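Long-range contact in hypothetical UPF0204 protein AF0625 (Archaeoglobus fulgidus, PDB 1YQE), which probably hydrolyses D-aminoacyl-tRNAs to free tRNA and D-amino acids, with zinc as cofactor: residues L128-E133 and A170-E175. Sequence-based numbering, arbitrary orientation.
Sequences LDRKPE and AEVVAE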
ATOM      1  N   LEU A 128      14.296  10.817   1.776  1.00 20.75           N
ATOM      2  CA  LEU A 128      13.952  10.955   3.190  1.00 22.21           C
ATOM      3  C   LEU A 128      14.743  11.993   3.985  1.00 22.99           C
ATOM      4  O   LEU A 128      14.207  12.596   4.917  1.00 22.01           O
ATOM      5  CB  LEU A 128      14.048   9.601   3.899  1.00 21.60           C
ATOM      6  CG  LEU A 128      12.924   8.586   3.658  1.00 21.63           C
ATOM      7  CD1 LEU A 128      13.229   7.313   4.421  1.00 22.78           C
ATOM      8  CD2 LEU A 128      11.595   9.160   4.120  1.00 23.27           C
ATOM      9  N   ASP A 129      16.007  12.207   3.631  1.00 22.56           N
ATOM     10  CA  ASP A 129      16.818  13.173   4.367  1.00 23.88           C
ATOM     11  C   ASP A 129      16.407  14.628   4.158  1.00 22.55           C
ATOM     12  O   ASP A 129      16.915  15.525   4.835  1.00 24.12           O
ATOM     13  CB  ASP A 129      18.298  12.987   4.039  1.00 24.73           C
ATOM     14  CG  ASP A 129      18.853  11.690   4.595  1.00 27.07           C
ATOM     15  OD1 ASP A 129      18.623  11.411   5.790  1.00 27.70           O
ATOM     16  OD2 ASP A 129      19.523  10.953   3.844  1.00 30.37           O
ATOM     17  N   ARG A 130      15.488  14.864   3.227  1.00 22.11           N
ATOM     18  CA  ARG A 130      14.999  16.214   2.978  1.00 22.26           C
ATOM     19  C   ARG A 130      14.063  16.618   4.114  1.00 24.06           C
ATOM     20  O   ARG A 130      13.887  17.806   4.391  1.00 23.22           O
ATOM     21  CB  ARG A 130      14.251  16.292   1.645  1.00 21.73           C
ATOM     22  CG  ARG A 130      15.154  16.426   0.420  1.00 19.98           C
ATOM     23  CD  ARG A 130      14.319  16.634  -0.829  1.00 21.08           C
ATOM     24  NE  ARG A 130      13.367  17.728  -0.651  1.00 20.16           N
ATOM     25  CZ  ARG A 130      12.323  17.952  -1.441  1.00 20.67           C
ATOM     26  NH1 ARG A 130      12.084  17.158  -2.477  1.00 20.18           N
ATOM     27  NH2 ARG A 130      11.507  18.964  -1.183  1.00 22.17           N
ATOM     28  N   LYS A 131      13.467  15.615   4.759  1.00 21.91           N
ATOM     29  CA  LYS A 131      12.556  15.820   5.882  1.00 23.42           C
ATOM     30  C   LYS A 131      13.060  14.952   7.030  1.00 24.53           C
ATOM     31  O   LYS A 131      12.449  13.938   7.376  1.00 25.95           O
ATOM     32  CB  LYS A 131      11.133  15.405   5.497  1.00 23.56           C
ATOM     33  CG  LYS A 131      10.518  16.252   4.392  1.00 23.34           C
ATOM     34  CD  LYS A 131      10.177  17.651   4.885  1.00 25.05           C
ATOM     35  CE  LYS A 131       9.048  17.609   5.910  1.00 26.04           C
ATOM     36  NZ  LYS A 131       8.744  18.941   6.491  1.00 24.30           N
ATOM     37  N   PRO A 132      14.188  15.347   7.639  1.00 25.69           N
ATOM     38  CA  PRO A 132      14.825  14.636   8.752  1.00 26.72           C
ATOM     39  C   PRO A 132      13.917  14.277   9.926  1.00 26.34           C
ATOM     40  O   PRO A 132      14.135  13.258  10.583  1.00 27.19           O
ATOM     41  CB  PRO A 132      15.948  15.586   9.167  1.00 26.59           C
ATOM     42  CG  PRO A 132      16.290  16.282   7.898  1.00 26.92           C
ATOM     43  CD  PRO A 132      14.926  16.587   7.336  1.00 24.67           C
ATOM     44  N   GLU A 133      12.910  15.104  10.190  1.00 26.15           N
ATOM     45  CA  GLU A 133      12.006  14.849  11.309  1.00 26.57           C
ATOM     46  C   GLU A 133      11.001  13.741  10.997  1.00 26.52           C
ATOM     47  O   GLU A 133      10.265  13.295  11.880  1.00 25.98           O
ATOM     48  CB  GLU A 133      11.252  16.128  11.705  1.00 26.60           C
ATOM     49  CG  GLU A 133      10.109  16.507  10.764  1.00 28.03           C
ATOM     50  CD  GLU A 133      10.564  17.257   9.520  1.00 28.57           C
ATOM     51  OE1 GLU A 133      11.674  16.980   9.013  1.00 27.21           O
ATOM     52  OE2 GLU A 133       9.793  18.117   9.042  1.00 26.70           O
ATOM     53  N   ALA A 170       4.183  16.545   1.350  1.00 21.71           N
ATOM     54  CA  ALA A 170       3.339  16.130   0.230  1.00 22.18           C
ATOM     55  C   ALA A 170       4.116  16.161  -1.079  1.00 22.55           C
ATOM     56  O   ALA A 170       3.873  15.351  -1.973  1.00 20.79           O
ATOM     57  CB  ALA A 170       2.121  17.037   0.128  1.00 20.93           C
ATOM     58  N   GLU A 171       5.050  17.101  -1.180  1.00 21.07           N
ATOM     59  CA  GLU A 171       5.867  17.257  -2.375  1.00 21.53           C
ATOM     60  C   GLU A 171       6.844  16.081  -2.489  1.00 21.16           C
ATOM     61  O   GLU A 171       7.120  15.589  -3.586  1.00 18.79           O
ATOM     62  CB  GLU A 171       6.618  18.595  -2.301  1.00 24.31           C
ATOM     63  CG  GLU A 171       7.197  19.096  -3.615  1.00 26.54           C
ATOM     64  CD  GLU A 171       8.408  18.310  -4.058  1.00 30.09           C
ATOM     65  OE1 GLU A 171       9.217  17.927  -3.187  1.00 30.15           O
ATOM     66  OE2 GLU A 171       8.559  18.089  -5.278  1.00 31.98           O
ATOM     67  N   VAL A 172       7.361  15.629  -1.348  1.00 18.38           N
ATOM     68  CA  VAL A 172       8.278  14.501  -1.334  1.00 18.20           C
ATOM     69  C   VAL A 172       7.529  13.237  -1.740  1.00 17.71           C
ATOM     70  O   VAL A 172       8.040  12.427  -2.513  1.00 16.83           O
ATOM     71  CB  VAL A 172       8.918  14.318   0.063  1.00 17.97           C
ATOM     72  CG1 VAL A 172       9.665  12.996   0.134  1.00 17.56           C
ATOM     73  CG2 VAL A 172       9.884  15.465   0.339  1.00 17.25           C
ATOM     74  N   VAL A 173       6.312  13.075  -1.230  1.00 16.51           N
ATOM     75  CA  VAL A 173       5.501  11.912  -1.568  1.00 17.18           C
ATOM     76  C   VAL A 173       5.171  11.923  -3.060  1.00 19.13           C
ATOM     77  O   VAL A 173       5.243  10.889  -3.728  1.00 17.63           O
ATOM     78  CB  VAL A 173       4.171  11.896  -0.780  1.00 17.76           C
ATOM     79  CG1 VAL A 173       3.206  10.867  -1.395  1.00 16.52           C
ATOM     80  CG2 VAL A 173       4.438  11.556   0.676  1.00 16.85           C
ATOM     81  N   ALA A 174       4.809  13.097  -3.573  1.00 18.27           N
ATOM     82  CA  ALA A 174       4.466  13.234  -4.984  1.00 19.58           C
ATOM     83  C   ALA A 174       5.640  12.839  -5.872  1.00 19.00           C
ATOM     84  O   ALA A 174       5.457  12.154  -6.876  1.00 19.81           O
ATOM     85  CB  ALA A 174       4.034  14.663  -5.290  1.00 20.45           C
ATOM     86  N   GLU A 175       6.843  13.268  -5.505  1.00 19.29           N
ATOM     87  CA  GLU A 175       8.028  12.932  -6.290  1.00 19.35           C
ATOM     88  C   GLU A 175       8.289  11.433  -6.258  1.00 19.10           C
ATOM     89  O   GLU A 175       8.628  10.835  -7.280  1.00 19.08           O
ATOM     90  CB  GLU A 175       9.264  13.664  -5.764  1.00 21.94           C
ATOM     91  CG  GLU A 175       9.386  15.106  -6.228  1.00 23.18           C
ATOM     92  CD  GLU A 175      10.713  15.728  -5.834  1.00 24.60           C
ATOM     93  OE1 GLU A 175      11.748  15.034  -5.925  1.00 25.70           O
ATOM     94  OE2 GLU A 175      10.727  16.913  -5.448  1.00 26.62           O
TER
HETATM   95  O   HOH W   1      13.513  15.285  -3.797  1.00 19.28           O
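A salt-bridge network of Arg130, Glu171 and Glu175 ties the loop between helix 114-125 and strand 135-138 to helix 167-182. The guanidinium of Arg130 grips OE1 of Glu171 end-on through NH1 and NH2, and the two side chains cross at about a right angle. The Arg130 chain bends at chi3 (52°), which turns NE off the line of the extended part. Arg130 NH1 meets the syn lone pair of Glu171 OE1 at 3.1 Å. Arg130 NH2 bonds the same Glu171 OE1 at 3.2 Å, from above the carboxylate plane. Arg130 NH1 also bonds Glu175 OE2 at 3.3 Å, 52° out of that carboxylate plane. A water joins the same pair: it accepts from Arg130 NH1 at 2.7 Å and donates to Glu175 OE1. One face of the guanidinium rests on Val172, whose CG2 lies 3.9 Å above its centre. An alanine at Glu171 would probably cost Arg130 both bonds to OE1 and leave it held by Glu175 and Glu168. Lys131 CG reaches Val172 CG2 at 4.2 Å, while its NZ pairs with Glu133 OE2 and with Asp166. Two outside charges extend the network: Glu168 binds Arg130 NH2, and Arg127 binds Glu175 OE1. On the helix, Val172 also packs on Leu124 of helix 114-125, and Glu171 touches Asn23 of helix 15-24. Leu128 meets Phe89 of strand 88-92, next to strand 135-138 at the sheet edge.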